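Glucose-6-phosphate isomerase (Chlamydia trachomatis D/UW-3/CX, PDB 6OTU) catalyses the reversible isomerization of glucose-6-phosphate to fructose-6-phosphate, a step shared by glycolysis and gluconeogenesis. Local coordinates at the interface of chains A and B. Sequence-based numbering; all coordinates share one arbitrary frame. Chains: chain A/B, Glucose-6-phosphate isomerase.

Contact 1: the interface of chains A and B. Residues chain A 409-410, 412-414, 422-423, 426; chain B 187-190.
The carboxylate of A:Asp414 has the ring of B:Pro189 over one face: CG of the proline stands almost straight above the plane, 3.9 Å from carboxylate CG of A:Asp414 and nearly as close to both oxygens. Backbone N atoms of A:Ser422 and A:Ser423, at the beginning of helix 422-439, meet OD1 and OD2 of A:Asp414 on their syn sides, and A:Ser423 OG adds a second bond to OD2 from the anti side. A:Ser423 OG in turn receives ND2 of A:Asn409, tying loop to helix. On the B:Asp190 carboxylate, OD2 uses its syn lone pair for the backbone N-H of A:Gln410, at 2.7 Å from N to OD2 and nearly straight (175° at H). CB of A:Asn409 sits obliquely above that plane, 3.3 Å from OD1 of B:Asp190. Water 1 links OD1 to the backbone N and O of A:Leu413, and water 2 links OD2 to the side-chain carbonyl OE1 of A:Gln410. B:Pro189 CB touches the carbonyl O of A:Leu413 at 3.2 Å. A:Leu426, with CG anti to its backbone N (chi1 -180°), brings methyl CD2 to 3.7 Å from CB of B:Asp188. B:Asp188 OD1 accepts the backbone N of B:Asp190, which would help fix the first turn of helix 189-196 that carries the B:Asp190 carboxylate. The patch ties loop 409-414 and the start of helix 422-439 to the partner's helix 189-196, and so probably helps hold the two-fold dimer together.

Contact 2: the interface of chains A and B. Residues chain A 444-447; chain B 96, 99-100, 365.
A:Asn445 carries its CG anti to the backbone N (chi1 -169°), which sends the amide past B:Phe99 to the main chain of B:Gln100; B:Phe99, with CG anti to its carbonyl carbon (chi1 -65°), presents a ring face to A:Pro446. The amide ND2 of A:Asn445 donates to the carbonyl O of B:Gln100 at 2.9 Å. The acceptor lies in the amide plane and the bond is fairly straight, 160° at H. At the other end of the same amide, OD1 accepts the backbone N of A:Asn447 in the 3-10 helix 446-448; this bond would limit rotation of the group and keep ND2 directed across the boundary. A:Asn445 and B:Phe99 run alongside in opposite directions, with OD1 of the amide 3.7 Å from CB of B:Phe99. The proline supplies the apolar part of the contact: its CD sits over the ring centre of B:Phe99, 3.4 Å from the centroid, in a CH-pi contact, and the two side chains cross at about a right angle. CG of A:Pro446 reaches the carbonyl O of B:Gly365 at 3.7 Å, extending the proline's contacts to a second loop of chain B. A:Asn447 lays its amide against the B:Ile96 side chain, CG to CG1 at 3.8 Å. Water 3 bridges the two chains, lying 2.8 Å from A:Asn447 ND2 and also bonded to the B:Gln100 carbonyl O.

Contact 3: the interface of chains A and B. Residues chain A 431-432, 435-436, 439, 441; chain B 520-521, 524-525, 528.
Helix 422-439 of this phosphoglucose isomerase family member packs against the C-terminal helix 522-532 of the other subunit, with A:Leu435 and A:Val431 facing B:Val525 and B:Leu528. A:Leu435, its CG anti to the carbonyl carbon (chi1 -74°), turns methyl CD1 toward the helix backbone at B:Gly524 and B:Val525. This methyl meets CG2 of B:Val525 at 3.5 Å and the carbonyl carbon C of B:Gly524 at 3.3 Å, placing a branched side chain directly against the glycine's main chain. The leucine pair A:Leu435 and B:Leu528 approach tip to tip, CG to CD1 at 3.8 Å. B:Leu528 CD1 is shared with A:Val431, whose CG1 lies 3.6 Å away as the two side chains slide past each other in opposite directions. CG1 of A:Val431 also touches B:Val525 CG2 at 3.8 Å, so this methyl lies against both B:Leu528 and B:Val525. Beyond the helix end, A:Arg441, its chain extended from CG to NE, crosses B:Pro520 at about a right angle, CZ 3.4 Å from CG, on its way to B:Glu521. The guanidinium and carboxylate form a salt bridge, their planes 39° apart, but the modelled NH2-to-oxygen separations are too short to be trusted, so the detailed bonding there is doubtful. The chain of B:Glu521 bends at chi2 (62°), and its CG packs on the CB of A:Leu435 at 3.8 Å, linking the charged and aliphatic halves. A:Gln439 runs antiparallel to the side chain of B:Glu521.

Contact 1: the interface of chains A and B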
ATOM      1  N   ASN A 409     -19.916  -8.729  -9.966  1.00 43.10           N
ATOM      2  CA  ASN A 409     -19.652  -8.462  -8.564  1.00 36.85           C
ATOM      3  C   ASN A 409     -19.930  -9.709  -7.717  1.00 38.23           C
ATOM      4  O   ASN A 409     -20.536 -10.697  -8.168  1.00 34.11           O
ATOM      5  CB  ASN A 409     -20.463  -7.257  -8.083  1.00 38.67           C
ATOM      6  CG  ASN A 409     -21.964  -7.464  -8.185  1.00 39.05           C
ATOM      7  OD1 ASN A 409     -22.530  -8.343  -7.528  1.00 44.51           O
ATOM      8  ND2 ASN A 409     -22.625  -6.623  -8.987  1.00 37.11           N
ATOM      9  N   GLN A 410     -19.458  -9.663  -6.470  1.00 32.72           N
ATOM     10  CA  GLN A 410     -19.638 -10.789  -5.565  1.00 34.43           C
ATOM     11  C   GLN A 410     -20.985 -10.753  -4.855  1.00 37.22           C
ATOM     12  O   GLN A 410     -21.597 -11.801  -4.632  1.00 39.17           O
ATOM     13  CB  GLN A 410     -18.522 -10.821  -4.519  1.00 32.21           C
ATOM     14  CG  GLN A 410     -17.163 -11.209  -5.042  1.00 42.10           C
ATOM     15  CD  GLN A 410     -16.124 -11.213  -3.931  1.00 46.40           C
ATOM     16  OE1 GLN A 410     -15.750 -10.158  -3.412  1.00 43.29           O
ATOM     17  NE2 GLN A 410     -15.680 -12.405  -3.536  1.00 41.55           N
ATOM     18  N   GLY A 412     -24.048  -9.194  -5.417  1.00 34.82           N
ATOM     19  CA  GLY A 412     -25.350  -9.152  -6.054  1.00 35.56           C
ATOM     20  C   GLY A 412     -26.084  -7.829  -6.011  1.00 36.02           C
ATOM     21  O   GLY A 412     -27.241  -7.785  -6.431  1.00 38.97           O
ATOM     22  N   LEU A 413     -25.471  -6.750  -5.509  1.00 39.10           N
ATOM     23  CA  LEU A 413     -26.123  -5.442  -5.479  1.00 43.31           C
ATOM     24  C   LEU A 413     -25.567  -4.571  -6.601  1.00 45.14           C
ATOM     25  O   LEU A 413     -24.354  -4.346  -6.683  1.00 42.49           O
ATOM     26  CB  LEU A 413     -25.951  -4.729  -4.138  1.00 38.27           C
ATOM     27  CG  LEU A 413     -26.491  -3.290  -4.259  1.00 38.21           C
ATOM     28  CD1 LEU A 413     -28.011  -3.284  -4.289  1.00 39.25           C
ATOM     29  CD2 LEU A 413     -25.991  -2.347  -3.176  1.00 41.14           C
ATOM     30  N   ASP A 414     -26.455  -4.079  -7.456  1.00 43.74           N
ATOM     31  CA  ASP A 414     -26.046  -3.267  -8.590  1.00 40.06           C
ATOM     32  C   ASP A 414     -27.258  -2.479  -9.069  1.00 45.36           C
ATOM     33  O   ASP A 414     -28.368  -2.633  -8.556  1.00 49.09           O
ATOM     34  CB  ASP A 414     -25.436  -4.132  -9.706  1.00 39.50           C
ATOM     35  CG  ASP A 414     -24.380  -3.382 -10.519  1.00 41.03           C
ATOM     36  OD1 ASP A 414     -24.442  -2.133 -10.566  1.00 44.12           O
ATOM     37  OD2 ASP A 414     -23.501  -4.038 -11.125  1.00 40.84           O
ATOM     38  N   SER A 422     -23.014  -0.835 -12.742  1.00 42.43           N
ATOM     39  CA  SER A 422     -21.749  -0.379 -12.177  1.00 36.19           C
ATOM     40  C   SER A 422     -20.657  -1.444 -12.281  1.00 37.52           C
ATOM     41  O   SER A 422     -19.485  -1.103 -12.458  1.00 45.80           O
ATOM     42  CB  SER A 422     -21.960   0.045 -10.722  1.00 39.63           C
ATOM     43  OG  SER A 422     -22.528   1.348 -10.651  1.00 42.37           O
ATOM     44  N   SER A 423     -21.004  -2.730 -12.183  1.00 34.53           N
ATOM     45  CA  SER A 423     -20.024  -3.761 -12.510  1.00 34.02           C
ATOM     46  C   SER A 423     -19.431  -3.528 -13.899  1.00 36.95           C
ATOM     47  O   SER A 423     -18.208  -3.621 -14.083  1.00 35.15           O
ATOM     48  CB  SER A 423     -20.656  -5.154 -12.417  1.00 37.58           C
ATOM     49  OG  SER A 423     -20.892  -5.525 -11.066  1.00 43.43           O
ATOM     50  N   LEU A 426     -17.195  -0.457 -13.865  1.00 33.30           N
ATOM     51  CA  LEU A 426     -15.942  -0.851 -13.230  1.00 32.60           C
ATOM     52  C   LEU A 426     -14.980  -1.512 -14.219  1.00 36.00           C
ATOM     53  O   LEU A 426     -13.811  -1.117 -14.329  1.00 34.37           O
ATOM     54  CB  LEU A 426     -16.238  -1.788 -12.063  1.00 32.43           C
ATOM     55  CG  LEU A 426     -15.024  -2.280 -11.294  1.00 43.01           C
ATOM     56  CD1 LEU A 426     -14.392  -1.110 -10.560  1.00 31.54           C
ATOM     57  CD2 LEU A 426     -15.427  -3.408 -10.333  1.00 38.22           C
TER
ATOM     58  N   ILE B 187     -16.546   2.806  -7.544  1.00 31.54           N
ATOM     59  CA  ILE B 187     -17.767   2.539  -8.287  1.00 33.48           C
ATOM     60  C   ILE B 187     -18.113   1.051  -8.266  1.00 32.57           C
ATOM     61  O   ILE B 187     -19.273   0.694  -8.499  1.00 33.76           O
ATOM     62  CB  ILE B 187     -17.695   3.055  -9.735  1.00 39.47           C
ATOM     63  CG1 ILE B 187     -19.127   3.249 -10.245  1.00 45.61           C
ATOM     64  CG2 ILE B 187     -16.836   2.140 -10.616  1.00 34.18           C
ATOM     65  CD1 ILE B 187     -19.237   3.453 -11.681  1.00 53.70           C
ATOM     66  N   ASP B 188     -17.141   0.177  -7.974  1.00 31.76           N
ATOM     67  CA  ASP B 188     -17.417  -1.215  -7.646  1.00 31.83           C
ATOM     68  C   ASP B 188     -18.560  -1.279  -6.636  1.00 31.68           C
ATOM     69  O   ASP B 188     -18.383  -0.895  -5.481  1.00 41.95           O
ATOM     70  CB  ASP B 188     -16.159  -1.882  -7.089  1.00 31.74           C
ATOM     71  CG  ASP B 188     -16.375  -3.335  -6.700  1.00 37.55           C
ATOM     72  OD1 ASP B 188     -17.478  -3.886  -6.902  1.00 42.99           O
ATOM     73  OD2 ASP B 188     -15.413  -3.950  -6.219  1.00 40.35           O
ATOM     74  N   PRO B 189     -19.745  -1.757  -7.026  1.00 38.65           N
ATOM     75  CA  PRO B 189     -20.886  -1.744  -6.099  1.00 34.94           C
ATOM     76  C   PRO B 189     -20.719  -2.681  -4.914  1.00 37.19           C
ATOM     77  O   PRO B 189     -21.500  -2.586  -3.956  1.00 31.91           O
ATOM     78  CB  PRO B 189     -22.055  -2.178  -6.985  1.00 32.44           C
ATOM     79  CG  PRO B 189     -21.407  -3.066  -8.005  1.00 35.98           C
ATOM     80  CD  PRO B 189     -20.070  -2.433  -8.289  1.00 32.45           C
ATOM     81  N   ASP B 190     -19.742  -3.591  -4.953  1.00 32.57           N
ATOM     82  CA  ASP B 190     -19.479  -4.418  -3.783  1.00 33.87           C
ATOM     83  C   ASP B 190     -19.048  -3.556  -2.607  1.00 33.96           C
ATOM     84  O   ASP B 190     -19.316  -3.906  -1.452  1.00 35.85           O
ATOM     85  CB  ASP B 190     -18.433  -5.484  -4.117  1.00 32.34           C
ATOM     86  CG  ASP B 190     -19.027  -6.658  -4.875  1.00 37.58           C
ATOM     87  OD1 ASP B 190     -20.261  -6.848  -4.809  1.00 37.98           O
ATOM     88  OD2 ASP B 190     -18.269  -7.390  -5.545  1.00 35.95           O
TER
HETATM   89  O   HOH W   1     -22.731  -5.975  -4.930  1.00 29.56           O
HETATM   90  O   HOH W   2     -15.615  -7.601  -4.963  1.00 35.48           O

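Contact 2: the interface of chains A and B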
ATOM      1  N   ALA A 444      -1.723  19.778 -28.274  1.00 43.88           N
ATOM      2  CA  ALA A 444      -0.965  21.012 -28.465  1.00 43.86           C
ATOM      3  C   ALA A 444      -0.545  21.603 -27.129  1.00 47.97           C
ATOM      4  O   ALA A 444       0.538  22.189 -27.022  1.00 51.51           O
ATOM      5  CB  ALA A 444      -1.782  22.026 -29.260  1.00 38.04           C
ATOM      6  N   ASN A 445      -1.386  21.453 -26.111  1.00 46.63           N
ATOM      7  CA  ASN A 445      -1.071  21.888 -24.755  1.00 43.52           C
ATOM      8  C   ASN A 445      -0.190  20.842 -24.074  1.00 40.92           C
ATOM      9  O   ASN A 445      -0.625  19.693 -23.906  1.00 40.02           O
ATOM     10  CB  ASN A 445      -2.376  22.090 -23.983  1.00 48.04           C
ATOM     11  CG  ASN A 445      -2.186  22.785 -22.645  1.00 44.70           C
ATOM     12  OD1 ASN A 445      -1.159  22.632 -21.984  1.00 45.43           O
ATOM     13  ND2 ASN A 445      -3.200  23.536 -22.228  1.00 42.37           N
ATOM     14  N   PRO A 446       1.049  21.178 -23.688  1.00 37.31           N
ATOM     15  CA  PRO A 446       1.902  20.172 -23.037  1.00 34.00           C
ATOM     16  C   PRO A 446       1.329  19.663 -21.718  1.00 38.45           C
ATOM     17  O   PRO A 446       1.549  18.496 -21.381  1.00 39.95           O
ATOM     18  CB  PRO A 446       3.237  20.906 -22.833  1.00 33.94           C
ATOM     19  CG  PRO A 446       3.177  22.109 -23.686  1.00 38.33           C
ATOM     20  CD  PRO A 446       1.723  22.479 -23.803  1.00 39.68           C
ATOM     21  N   ASN A 447       0.568  20.486 -20.981  1.00 36.83           N
ATOM     22  CA  ASN A 447      -0.035  20.043 -19.728  1.00 39.21           C
ATOM     23  C   ASN A 447      -1.053  18.922 -19.934  1.00 38.34           C
ATOM     24  O   ASN A 447      -1.390  18.215 -18.976  1.00 36.37           O
ATOM     25  CB  ASN A 447      -0.702  21.226 -19.017  1.00 35.72           C
ATOM     26  CG  ASN A 447      -0.673  21.092 -17.497  1.00 36.78           C
ATOM     27  OD1 ASN A 447       0.301  20.609 -16.935  1.00 38.85           O
ATOM     28  ND2 ASN A 447      -1.743  21.519 -16.829  1.00 33.83           N
TER
ATOM     29  N   ILE B  96      -0.150  27.243 -15.476  1.00 37.30           N
ATOM     30  CA  ILE B  96       0.912  26.971 -16.435  1.00 35.20           C
ATOM     31  C   ILE B  96       0.984  28.165 -17.382  1.00 36.42           C
ATOM     32  O   ILE B  96      -0.010  28.506 -18.037  1.00 51.55           O
ATOM     33  CB  ILE B  96       0.663  25.664 -17.212  1.00 38.56           C
ATOM     34  CG1 ILE B  96       0.655  24.449 -16.272  1.00 36.59           C
ATOM     35  CG2 ILE B  96       1.702  25.488 -18.304  1.00 35.02           C
ATOM     36  CD1 ILE B  96       1.967  24.210 -15.564  1.00 32.16           C
ATOM     37  N   PHE B  99      -0.126  28.649 -21.691  1.00 41.02           N
ATOM     38  CA  PHE B  99      -1.080  27.637 -22.117  1.00 48.84           C
ATOM     39  C   PHE B  99      -2.326  27.731 -21.251  1.00 47.03           C
ATOM     40  O   PHE B  99      -2.320  28.349 -20.181  1.00 39.99           O
ATOM     41  CB  PHE B  99      -0.451  26.225 -22.051  1.00 42.25           C
ATOM     42  CG  PHE B  99       0.695  26.033 -23.020  1.00 40.07           C
ATOM     43  CD1 PHE B  99       0.445  25.747 -24.370  1.00 41.40           C
ATOM     44  CD2 PHE B  99       2.018  26.186 -22.597  1.00 39.41           C
ATOM     45  CE1 PHE B  99       1.491  25.593 -25.279  1.00 42.06           C
ATOM     46  CE2 PHE B  99       3.077  26.048 -23.503  1.00 40.56           C
ATOM     47  CZ  PHE B  99       2.810  25.745 -24.853  1.00 41.39           C
ATOM     48  N   GLN B 100      -3.402  27.124 -21.743  1.00 40.94           N
ATOM     49  CA  GLN B 100      -4.617  26.966 -20.953  1.00 48.34           C
ATOM     50  C   GLN B 100      -4.338  26.123 -19.709  1.00 40.52           C
ATOM     51  O   GLN B 100      -3.687  25.078 -19.791  1.00 40.23           O
ATOM     52  CB  GLN B 100      -5.704  26.319 -21.818  1.00 45.64           C
ATOM     53  CG  GLN B 100      -7.130  26.528 -21.331  1.00 46.65           C
ATOM     54  CD  GLN B 100      -7.434  25.704 -20.110  1.00 53.84           C
ATOM     55  OE1 GLN B 100      -7.087  24.519 -20.041  1.00 57.93           O
ATOM     56  NE2 GLN B 100      -8.059  26.331 -19.117  1.00 55.87           N
ATOM     57  N   GLY B 365       5.653  25.699 -18.922  1.00 39.98           N
ATOM     58  CA  GLY B 365       5.235  24.925 -20.079  1.00 36.95           C
ATOM     59  C   GLY B 365       6.317  24.135 -20.791  1.00 39.02           C
ATOM     60  O   GLY B 365       6.039  23.552 -21.850  1.00 43.74           O
TER
HETATM   61  O   HOH W   3      -3.864  22.496 -18.454  1.00 30.54           O

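Contact 3: the interface of chains A and B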
ATOM      1  N   VAL A 431     -10.308  -1.315 -18.638  1.00 31.78           N
ATOM      2  CA  VAL A 431      -9.928  -1.431 -20.046  1.00 32.07           C
ATOM      3  C   VAL A 431      -9.490  -0.076 -20.599  1.00 38.70           C
ATOM      4  O   VAL A 431      -8.450   0.043 -21.256  1.00 35.45           O
ATOM      5  CB  VAL A 431     -11.094  -2.018 -20.865  1.00 34.73           C
ATOM      6  CG1 VAL A 431     -10.834  -1.863 -22.347  1.00 33.11           C
ATOM      7  CG2 VAL A 431     -11.348  -3.503 -20.481  1.00 32.59           C
ATOM      8  N   ALA A 432     -10.281   0.969 -20.340  1.00 35.98           N
ATOM      9  CA  ALA A 432      -9.966   2.276 -20.909  1.00 33.70           C
ATOM     10  C   ALA A 432      -8.606   2.776 -20.437  1.00 43.79           C
ATOM     11  O   ALA A 432      -7.881   3.423 -21.205  1.00 39.33           O
ATOM     12  CB  ALA A 432     -11.049   3.294 -20.563  1.00 38.89           C
ATOM     13  N   LEU A 435      -5.571   0.745 -22.144  1.00 31.66           N
ATOM     14  CA  LEU A 435      -5.416   1.307 -23.488  1.00 32.13           C
ATOM     15  C   LEU A 435      -4.825   2.712 -23.453  1.00 40.65           C
ATOM     16  O   LEU A 435      -3.919   3.033 -24.232  1.00 38.09           O
ATOM     17  CB  LEU A 435      -6.762   1.316 -24.204  1.00 32.74           C
ATOM     18  CG  LEU A 435      -7.195  -0.076 -24.656  1.00 43.85           C
ATOM     19  CD1 LEU A 435      -8.555  -0.009 -25.294  1.00 37.81           C
ATOM     20  CD2 LEU A 435      -6.199  -0.656 -25.635  1.00 41.48           C
ATOM     21  N   ALA A 436      -5.323   3.565 -22.554  1.00 43.16           N
ATOM     22  CA  ALA A 436      -4.822   4.933 -22.476  1.00 36.47           C
ATOM     23  C   ALA A 436      -3.352   4.956 -22.077  1.00 40.34           C
ATOM     24  O   ALA A 436      -2.558   5.699 -22.664  1.00 31.59           O
ATOM     25  CB  ALA A 436      -5.672   5.741 -21.496  1.00 31.96           C
ATOM     26  N   GLN A 439      -1.384   3.691 -25.271  1.00 32.10           N
ATOM     27  CA  GLN A 439      -1.435   4.476 -26.499  1.00 36.94           C
ATOM     28  C   GLN A 439      -1.117   5.943 -26.288  1.00 35.80           C
ATOM     29  O   GLN A 439      -0.617   6.591 -27.209  1.00 33.00           O
ATOM     30  CB  GLN A 439      -2.817   4.405 -27.149  1.00 39.98           C
ATOM     31  CG  GLN A 439      -3.154   3.095 -27.793  1.00 49.25           C
ATOM     32  CD  GLN A 439      -4.548   3.110 -28.370  1.00 60.48           C
ATOM     33  OE1 GLN A 439      -5.501   3.497 -27.695  1.00 63.28           O
ATOM     34  NE2 GLN A 439      -4.675   2.712 -29.633  1.00 66.34           N
ATOM     35  N   ARG A 441      -1.869  10.059 -25.792  1.00 45.97           N
ATOM     36  CA  ARG A 441      -2.656  11.104 -26.456  1.00 49.03           C
ATOM     37  C   ARG A 441      -1.792  12.311 -26.756  1.00 47.61           C
ATOM     38  O   ARG A 441      -1.331  12.971 -25.823  1.00 48.78           O
ATOM     39  CB  ARG A 441      -3.812  11.552 -25.594  1.00 56.22           C
ATOM     40  CG  ARG A 441      -5.029  10.931 -26.056  1.00 65.89           C
ATOM     41  CD  ARG A 441      -6.047  10.761 -24.960  1.00 80.26           C
ATOM     42  NE  ARG A 441      -6.972   9.739 -25.427  1.00 90.10           N
ATOM     43  CZ  ARG A 441      -6.667   8.448 -25.520  1.00 92.28           C
ATOM     44  NH1 ARG A 441      -5.456   8.028 -25.061  1.00 88.19           N
ATOM     45  NH2 ARG A 441      -7.557   7.583 -26.027  1.00 87.12           N
TER
ATOM     46  N   PRO B 520     -10.367   8.128 -28.947  1.00 78.00           N
ATOM     47  CA  PRO B 520      -9.249   7.291 -29.446  1.00 81.37           C
ATOM     48  C   PRO B 520      -9.130   5.879 -28.831  1.00 85.70           C
ATOM     49  O   PRO B 520      -8.426   5.043 -29.421  1.00 84.61           O
ATOM     50  CB  PRO B 520      -8.000   8.148 -29.158  1.00 77.64           C
ATOM     51  CG  PRO B 520      -8.450   9.303 -28.313  1.00 72.67           C
ATOM     52  CD  PRO B 520      -9.921   9.450 -28.461  1.00 74.51           C
ATOM     53  N   GLU B 521      -9.795   5.576 -27.696  1.00 82.95           N
ATOM     54  CA  GLU B 521      -9.908   4.200 -27.195  1.00 80.54           C
ATOM     55  C   GLU B 521     -10.919   3.327 -27.912  1.00 73.46           C
ATOM     56  O   GLU B 521     -10.779   2.100 -27.855  1.00 79.01           O
ATOM     57  CB  GLU B 521     -10.340   4.155 -25.732  1.00 86.75           C
ATOM     58  CG  GLU B 521      -9.179   4.147 -24.798  1.00 90.70           C
ATOM     59  CD  GLU B 521      -8.362   5.387 -24.926  1.00 89.97           C
ATOM     60  OE1 GLU B 521      -7.163   5.311 -25.287  1.00 90.98           O
ATOM     61  OE2 GLU B 521      -8.921   6.478 -24.702  1.00 91.19           O
ATOM     62  N   GLY B 524     -10.110   0.336 -29.896  1.00 68.46           N
ATOM     63  CA  GLY B 524      -9.348  -0.541 -29.017  1.00 65.27           C
ATOM     64  C   GLY B 524     -10.200  -1.180 -27.933  1.00 63.69           C
ATOM     65  O   GLY B 524     -10.094  -2.383 -27.680  1.00 70.02           O
ATOM     66  N   VAL B 525     -11.050  -0.380 -27.269  1.00 58.41           N
ATOM     67  CA  VAL B 525     -11.887  -0.893 -26.179  1.00 54.04           C
ATOM     68  C   VAL B 525     -12.817  -1.993 -26.684  1.00 56.93           C
ATOM     69  O   VAL B 525     -12.986  -3.029 -26.028  1.00 60.40           O
ATOM     70  CB  VAL B 525     -12.678   0.252 -25.509  1.00 56.92           C
ATOM     71  CG1 VAL B 525     -13.839  -0.292 -24.686  1.00 54.38           C
ATOM     72  CG2 VAL B 525     -11.782   1.092 -24.602  1.00 62.55           C
ATOM     73  N   LEU B 528     -10.712  -5.292 -27.273  1.00 48.25           N
ATOM     74  CA  LEU B 528     -10.406  -5.818 -25.951  1.00 52.00           C
ATOM     75  C   LEU B 528     -11.644  -6.439 -25.332  1.00 52.02           C
ATOM     76  O   LEU B 528     -11.619  -7.592 -24.888  1.00 51.89           O
ATOM     77  CB  LEU B 528      -9.856  -4.705 -25.053  1.00 45.20           C
ATOM     78  CG  LEU B 528      -8.367  -4.738 -24.720  1.00 44.01           C
ATOM     79  CD1 LEU B 528      -8.008  -3.673 -23.671  1.00 44.85           C
ATOM     80  CD2 LEU B 528      -7.984  -6.107 -24.198  1.00 49.86           C
TER

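Contact 1 and contact 3 share helix 422-439 of chain A: its start serves contact 1 and its later turns serve contact 3, with the C-alpha centres about 22 Å apart. Contact 2 lies about 23 Å from contact 3 and about 37 Å from contact 1, on the loop and 3-10 turn that follow this helix in sequence. One continuous stretch of chain A therefore meets separate segments of chain B, and two-fold symmetry repeats every contact with the chains exchanged. In this family the active-site histidine, here His386, comes from the neighbouring subunit, so dimer contacts probably matter for completing the active site.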